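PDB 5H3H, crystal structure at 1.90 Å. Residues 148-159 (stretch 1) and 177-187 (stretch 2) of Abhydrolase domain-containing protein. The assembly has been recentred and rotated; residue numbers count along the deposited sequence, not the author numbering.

Stretch 1 148-159: DTKQDRPSMLKG
Stretch 2 (177-187) FHNLSVDASSH

Two helical segments of one chain pack side by side, running in roughly opposed directions: the axes of helix 153-159 and helix 177-182 make an angle of 139° between their N-to-C directions and approach to 10.1 Å. The CA atoms set the register, Leu-157 CA lying 6.9 Å from His-178 CA, Pro-154 CA 6.4 Å from Val-182 CA, and Thr-149 CA 7.4 Å from Ser-186 CA. Together the stretches bury 386 Å². In stretch 1, Asp-152 (phi/psi -166/83) precedes the helix at its N-cap position; its side chain caps no backbone N, and Asp-152 OD2 instead accepts a very short 2.5 Å hydrogen bond from Ser-155 OG. In stretch 2, Ala-184 and Ser-185 adopt extended conformations (-59/143 and -59/138), after which a new helix starts at Ser-186; Ser-185 OG (chi1 p) caps a backbone N just past the stretch.

Arg-153 supplies the main polar link. Its CB points toward stretch 2, and chi1 t, chi2 t, chi3 p and chi4 91° carry the guanidinium to the carbonyls around the end of helix 177-182. Val-182 O lies near the guanidinium plane and accepts from both terminal nitrogens, Arg-153 NH1 and Arg-153 NH2, each at 3.1 Å with a 148° angle, so one acceptor receives a forked pair of bonds. Arg-153 NH2 also donates to a water at 2.8 Å, and that water donates to Ser-181 O at 3.1 Å, bridging the stretches. Ser-181 O is further engaged by Ala-184 N at 3.1 Å. Ala-184 O sits over a guanidinium face, 3.2 Å from Arg-153 NH2, but the angle is too poor for a hydrogen bond. Over the same face, Ser-186 CA packs 3.8 Å from Arg-153 NE.

At the other end of the contact, His-178 (chi1 t, chi2 -104°) starts sideways and brings its ring nearer to stretch 1. His-178 NE2 donates a weak but nearly straight bond to Pro-154 O, 3.5 Å at 175°, with the acceptor near the ring plane. Pro-154 O also accepts from Lys-158 N at 3.0 Å, so the imidazole adds to an intact helical bond.

Between these polar sites Leu-157 (chi1 m, chi2 t) points toward stretch 2 and fills the gap with apolar contacts: Leu-157 CD1 to Val-182 CG1 at 3.9 Å, Leu-157 CD2 to Ser-181 CB at 3.7 Å, and Leu-157 CB to His-178 CD2 at 3.9 Å. Val-182 and Ser-181 both have chi1 m; Ser-181 OG is satisfied elsewhere in the structure.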

ATOM      1  N   ASP B 148      15.322 -22.271  24.854  1.00 27.97           N
ATOM      2  CA  ASP B 148      16.557 -21.797  25.495  1.00 30.06           C
ATOM      3  C   ASP B 148      16.388 -20.383  26.106  1.00 30.26           C
ATOM      4  O   ASP B 148      16.821 -20.160  27.236  1.00 25.74           O
ATOM      5  CB  ASP B 148      17.711 -21.842  24.507  1.00 32.01           C
ATOM      6  CG  ASP B 148      18.170 -23.272  24.202  1.00 36.86           C
ATOM      7  OD1 ASP B 148      17.752 -24.190  24.957  1.00 34.58           O
ATOM      8  OD2 ASP B 148      18.930 -23.467  23.217  1.00 39.49           O
ATOM      9  N   THR B 149      15.750 -19.448  25.393  1.00 25.14           N
ATOM     10  CA  THR B 149      15.514 -18.124  26.024  1.00 26.28           C
ATOM     11  C   THR B 149      14.638 -18.164  27.271  1.00 24.50           C
ATOM     12  O   THR B 149      14.833 -17.349  28.236  1.00 23.97           O
ATOM     13  CB  THR B 149      15.273 -16.891  25.025  1.00 26.63           C
ATOM     14  OG1 THR B 149      14.233 -15.967  25.464  1.00 29.81           O
ATOM     15  CG2 THR B 149      15.227 -17.217  23.620  1.00 20.59           C
ATOM     16  N   LYS B 150      13.724 -19.141  27.338  1.00 22.03           N
ATOM     17  CA  LYS B 150      12.873 -19.308  28.520  1.00 23.87           C
ATOM     18  C   LYS B 150      13.563 -19.917  29.777  1.00 23.83           C
ATOM     19  O   LYS B 150      12.998 -19.915  30.832  1.00 24.76           O
ATOM     20  CB  LYS B 150      11.566 -20.038  28.189  1.00 26.86           C
ATOM     21  CG  LYS B 150      10.472 -19.127  27.704  1.00 31.89           C
ATOM     22  CD  LYS B 150       9.816 -19.583  26.399  1.00 34.80           C
ATOM     23  CE  LYS B 150       9.046 -20.876  26.467  1.00 37.82           C
ATOM     24  NZ  LYS B 150       7.806 -20.849  25.603  1.00 36.39           N
ATOM     25  N   GLN B 151      14.814 -20.320  29.633  1.00 25.07           N
ATOM     26  CA  GLN B 151      15.623 -20.975  30.667  1.00 24.86           C
ATOM     27  C   GLN B 151      16.909 -20.278  31.023  1.00 25.39           C
ATOM     28  O   GLN B 151      17.301 -20.323  32.175  1.00 22.28           O
ATOM     29  CB  GLN B 151      16.000 -22.327  30.134  1.00 28.40           C
ATOM     30  CG  GLN B 151      14.771 -23.199  29.981  1.00 31.52           C
ATOM     31  CD  GLN B 151      15.179 -24.570  29.543  1.00 37.13           C
ATOM     32  OE1 GLN B 151      15.622 -24.767  28.403  1.00 42.02           O
ATOM     33  NE2 GLN B 151      15.100 -25.515  30.466  1.00 33.48           N
ATOM     34  N   ASP B 152      17.570 -19.647  30.032  1.00 24.74           N
ATOM     35  CA  ASP B 152      18.904 -19.036  30.223  1.00 24.94           C
ATOM     36  C   ASP B 152      19.103 -18.154  28.985  1.00 22.03           C
ATOM     37  O   ASP B 152      19.749 -18.570  28.042  1.00 16.91           O
ATOM     38  CB  ASP B 152      19.972 -20.175  30.248  1.00 31.99           C
ATOM     39  CG  ASP B 152      21.024 -20.026  31.332  1.00 38.91           C
ATOM     40  OD1 ASP B 152      20.661 -20.252  32.522  1.00 54.61           O
ATOM     41  OD2 ASP B 152      22.233 -19.800  31.017  1.00 32.26           O
ATOM     42  N   ARG B 153      18.551 -16.936  29.009  1.00 19.28           N
ATOM     43  CA  ARG B 153      18.656 -16.040  27.828  1.00 17.05           C
ATOM     44  C   ARG B 153      20.108 -15.581  27.565  1.00 17.32           C
ATOM     45  O   ARG B 153      20.580 -15.636  26.433  1.00 17.60           O
ATOM     46  CB  ARG B 153      17.613 -14.900  27.922  1.00 16.41           C
ATOM     47  CG  ARG B 153      17.560 -13.976  26.697  1.00 18.86           C
ATOM     48  CD  ARG B 153      16.358 -13.038  26.791  1.00 19.20           C
ATOM     49  NE  ARG B 153      16.506 -12.192  27.965  1.00 18.22           N
ATOM     50  CZ  ARG B 153      17.096 -11.002  27.974  1.00 19.55           C
ATOM     51  NH1 ARG B 153      17.195 -10.352  29.114  1.00 20.39           N
ATOM     52  NH2 ARG B 153      17.600 -10.459  26.844  1.00 22.00           N
ATOM     53  N   PRO B 154      20.858 -15.171  28.578  1.00 19.55           N
ATOM     54  CA  PRO B 154      22.229 -14.773  28.187  1.00 19.84           C
ATOM     55  C   PRO B 154      23.060 -15.899  27.564  1.00 19.01           C
ATOM     56  O   PRO B 154      23.888 -15.630  26.671  1.00 16.36           O
ATOM     57  CB  PRO B 154      22.847 -14.300  29.504  1.00 20.35           C
ATOM     58  CG  PRO B 154      21.710 -13.989  30.364  1.00 21.63           C
ATOM     59  CD  PRO B 154      20.521 -14.791  29.944  1.00 20.42           C
ATOM     60  N   SER B 155      22.852 -17.151  28.019  1.00 18.79           N
ATOM     61  CA  SER B 155      23.602 -18.323  27.395  1.00 20.45           C
ATOM     62  C   SER B 155      23.186 -18.596  25.941  1.00 20.67           C
ATOM     63  O   SER B 155      24.046 -18.834  25.066  1.00 19.53           O
ATOM     64  CB  SER B 155      23.481 -19.580  28.238  1.00 19.97           C
ATOM     65  OG  SER B 155      24.107 -19.362  29.491  1.00 22.14           O
ATOM     66  N   MET B 156      21.877 -18.486  25.709  1.00 20.22           N
ATOM     67  CA  MET B 156      21.244 -18.526  24.370  1.00 20.24           C
ATOM     68  C   MET B 156      21.934 -17.529  23.482  1.00 19.49           C
ATOM     69  O   MET B 156      22.361 -17.861  22.352  1.00 17.95           O
ATOM     70  CB  MET B 156      19.735 -18.228  24.460  1.00 22.25           C
ATOM     71  CG  MET B 156      19.014 -18.386  23.142  1.00 21.60           C
ATOM     72  SD  MET B 156      19.189 -16.999  22.023  1.00 23.16           S
ATOM     73  CE  MET B 156      18.126 -15.784  22.834  1.00 24.53           C
ATOM     74  N   LEU B 157      22.018 -16.294  23.976  1.00 20.86           N
ATOM     75  CA  LEU B 157      22.683 -15.199  23.238  1.00 18.54           C
ATOM     76  C   LEU B 157      24.150 -15.435  22.923  1.00 17.35           C
ATOM     77  O   LEU B 157      24.596 -15.095  21.867  1.00 16.32           O
ATOM     78  CB  LEU B 157      22.495 -13.858  24.002  1.00 19.49           C
ATOM     79  CG  LEU B 157      21.061 -13.317  24.046  1.00 18.94           C
ATOM     80  CD1 LEU B 157      20.985 -12.121  24.957  1.00 19.09           C
ATOM     81  CD2 LEU B 157      20.530 -12.909  22.664  1.00 22.95           C
ATOM     82  N   LYS B 158      24.933 -15.885  23.882  1.00 21.06           N
ATOM     83  CA  LYS B 158      26.356 -16.198  23.634  1.00 21.58           C
ATOM     84  C   LYS B 158      26.466 -17.233  22.479  1.00 22.75           C
ATOM     85  O   LYS B 158      27.259 -17.076  21.538  1.00 23.55           O
ATOM     86  CB  LYS B 158      27.002 -16.707  24.914  1.00 22.64           C
ATOM     87  CG  LYS B 158      28.496 -16.988  24.805  1.00 27.27           C
ATOM     88  CD  LYS B 158      28.967 -17.556  26.164  1.00 30.91           C
ATOM     89  CE  LYS B 158      30.227 -18.407  26.052  1.00 31.89           C
ATOM     90  NZ  LYS B 158      31.344 -17.565  25.579  1.00 35.34           N
ATOM     91  N   GLY B 159      25.580 -18.210  22.508  1.00 22.37           N
ATOM     92  CA  GLY B 159      25.493 -19.197  21.459  1.00 24.63           C
ATOM     93  C   GLY B 159      25.143 -18.618  20.131  1.00 24.31           C
ATOM     94  O   GLY B 159      25.729 -18.973  19.142  1.00 22.24           O
ATOM     95  N   PHE B 177      28.368  -6.111  21.865  1.00 17.17           N
ATOM     96  CA  PHE B 177      27.310  -6.594  21.012  1.00 18.81           C
ATOM     97  C   PHE B 177      26.373  -7.509  21.770  1.00 18.37           C
ATOM     98  O   PHE B 177      25.143  -7.387  21.655  1.00 15.52           O
ATOM     99  CB  PHE B 177      27.846  -7.217  19.721  1.00 22.32           C
ATOM    100  CG  PHE B 177      26.763  -7.614  18.784  1.00 26.21           C
ATOM    101  CD1 PHE B 177      26.078  -6.632  18.057  1.00 29.04           C
ATOM    102  CD2 PHE B 177      26.371  -8.935  18.679  1.00 28.25           C
ATOM    103  CE1 PHE B 177      25.030  -6.972  17.205  1.00 29.44           C
ATOM    104  CE2 PHE B 177      25.345  -9.289  17.799  1.00 29.46           C
ATOM    105  CZ  PHE B 177      24.668  -8.304  17.071  1.00 28.83           C
ATOM    106  N   HIS B 178      26.963  -8.398  22.564  1.00 17.83           N
ATOM    107  CA  HIS B 178      26.197  -9.211  23.509  1.00 18.47           C
ATOM    108  C   HIS B 178      25.257  -8.389  24.425  1.00 18.25           C
ATOM    109  O   HIS B 178      24.045  -8.659  24.520  1.00 17.70           O
ATOM    110  CB  HIS B 178      27.173 -10.008  24.338  1.00 17.43           C
ATOM    111  CG  HIS B 178      26.514 -10.949  25.285  1.00 18.29           C
ATOM    112  ND1 HIS B 178      26.414 -10.703  26.626  1.00 20.43           N
ATOM    113  CD2 HIS B 178      25.873 -12.119  25.075  1.00 18.01           C
ATOM    114  CE1 HIS B 178      25.777 -11.696  27.213  1.00 18.24           C
ATOM    115  NE2 HIS B 178      25.457 -12.575  26.294  1.00 20.97           N
ATOM    116  N   ASN B 179      25.809  -7.342  25.060  1.00 19.14           N
ATOM    117  CA  ASN B 179      25.032  -6.530  25.976  1.00 19.67           C
ATOM    118  C   ASN B 179      23.876  -5.766  25.291  1.00 20.43           C
ATOM    119  O   ASN B 179      22.850  -5.545  25.957  1.00 20.97           O
ATOM    120  CB  ASN B 179      25.911  -5.571  26.755  1.00 20.81           C
ATOM    121  CG  ASN B 179      26.766  -6.255  27.798  1.00 21.40           C
ATOM    122  OD1 ASN B 179      26.574  -7.421  28.159  1.00 24.51           O
ATOM    123  ND2 ASN B 179      27.705  -5.528  28.314  1.00 22.82           N
ATOM    124  N   LEU B 180      24.007  -5.442  23.974  1.00 19.46           N
ATOM    125  CA  LEU B 180      22.907  -4.851  23.206  1.00 20.22           C
ATOM    126  C   LEU B 180      21.708  -5.806  23.183  1.00 18.61           C
ATOM    127  O   LEU B 180      20.575  -5.372  23.241  1.00 18.91           O
ATOM    128  CB  LEU B 180      23.274  -4.616  21.736  1.00 22.54           C
ATOM    129  CG  LEU B 180      24.431  -3.733  21.363  1.00 23.40           C
ATOM    130  CD1 LEU B 180      24.514  -3.742  19.840  1.00 25.26           C
ATOM    131  CD2 LEU B 180      24.229  -2.360  21.972  1.00 24.42           C
ATOM    132  N   SER B 181      21.973  -7.114  23.107  1.00 17.13           N
ATOM    133  CA  SER B 181      20.945  -8.076  23.149  1.00 17.49           C
ATOM    134  C   SER B 181      20.443  -8.403  24.535  1.00 17.95           C
ATOM    135  O   SER B 181      19.257  -8.665  24.682  1.00 19.83           O
ATOM    136  CB  SER B 181      21.347  -9.361  22.401  1.00 20.85           C
ATOM    137  OG  SER B 181      21.337  -9.133  20.959  1.00 24.54           O
ATOM    138  N   VAL B 182      21.289  -8.346  25.555  1.00 19.30           N
ATOM    139  CA  VAL B 182      20.811  -8.627  26.920  1.00 19.46           C
ATOM    140  C   VAL B 182      19.827  -7.561  27.417  1.00 20.78           C
ATOM    141  O   VAL B 182      18.885  -7.902  28.089  1.00 19.62           O
ATOM    142  CB  VAL B 182      21.903  -8.871  27.951  1.00 23.47           C
ATOM    143  CG1 VAL B 182      22.922  -9.914  27.470  1.00 20.82           C
ATOM    144  CG2 VAL B 182      22.566  -7.604  28.325  1.00 29.96           C
ATOM    145  N   ASP B 183      19.975  -6.335  26.922  1.00 21.47           N
ATOM    146  CA  ASP B 183      19.031  -5.242  27.123  1.00 23.81           C
ATOM    147  C   ASP B 183      17.616  -5.499  26.634  1.00 20.24           C
ATOM    148  O   ASP B 183      16.661  -4.926  27.159  1.00 20.85           O
ATOM    149  CB  ASP B 183      19.566  -3.970  26.406  1.00 31.01           C
ATOM    150  CG  ASP B 183      18.596  -2.804  26.480  1.00 38.80           C
ATOM    151  OD1 ASP B 183      18.582  -2.070  27.495  1.00 47.25           O
ATOM    152  OD2 ASP B 183      17.798  -2.640  25.541  1.00 47.13           O
ATOM    153  N   ALA B 184      17.466  -6.326  25.643  1.00 17.41           N
ATOM    154  CA  ALA B 184      16.197  -6.632  25.090  1.00 21.38           C
ATOM    155  C   ALA B 184      15.266  -7.232  26.175  1.00 21.03           C
ATOM    156  O   ALA B 184      15.704  -7.932  27.111  1.00 18.50           O
ATOM    157  CB  ALA B 184      16.371  -7.575  23.934  1.00 20.85           C
ATOM    158  N   SER B 185      13.993  -6.884  26.097  1.00 19.28           N
ATOM    159  CA  SER B 185      13.002  -7.570  26.924  1.00 20.50           C
ATOM    160  C   SER B 185      13.002  -9.103  26.622  1.00 18.94           C
ATOM    161  O   SER B 185      13.065  -9.506  25.477  1.00 18.03           O
ATOM    162  CB  SER B 185      11.603  -6.986  26.652  1.00 22.12           C
ATOM    163  OG  SER B 185      11.108  -7.373  25.358  1.00 21.36           O
ATOM    164  N   SER B 186      12.921  -9.945  27.649  1.00 19.98           N
ATOM    165  CA  SER B 186      12.859 -11.390  27.421  1.00 22.80           C
ATOM    166  C   SER B 186      11.641 -11.763  26.588  1.00 20.52           C
ATOM    167  O   SER B 186      11.728 -12.613  25.695  1.00 20.33           O
ATOM    168  CB  SER B 186      12.809 -12.144  28.752  1.00 21.44           C
ATOM    169  OG  SER B 186      11.850 -11.527  29.605  1.00 23.58           O
ATOM    170  N   HIS B 187      10.525 -11.069  26.851  1.00 20.58           N
ATOM    171  CA  HIS B 187       9.234 -11.492  26.273  1.00 21.13           C
ATOM    172  C   HIS B 187       9.101 -11.001  24.828  1.00 20.58           C
ATOM    173  O   HIS B 187       8.562 -11.707  23.989  1.00 19.36           O
ATOM    174  CB  HIS B 187       8.081 -11.078  27.103  1.00 21.61           C
ATOM    175  CG  HIS B 187       8.088  -9.640  27.470  1.00 20.34           C
ATOM    176  ND1 HIS B 187       7.173  -8.757  26.948  1.00 22.83           N
ATOM    177  CD2 HIS B 187       8.948  -8.900  28.195  1.00 18.45           C
ATOM    178  CE1 HIS B 187       7.393  -7.560  27.441  1.00 19.25           C
ATOM    179  NE2 HIS B 187       8.454  -7.616  28.215  1.00 23.01           N
TER
HETATM  180  O   HOH W   1      17.403 -11.021  24.097  1.00 16.58           O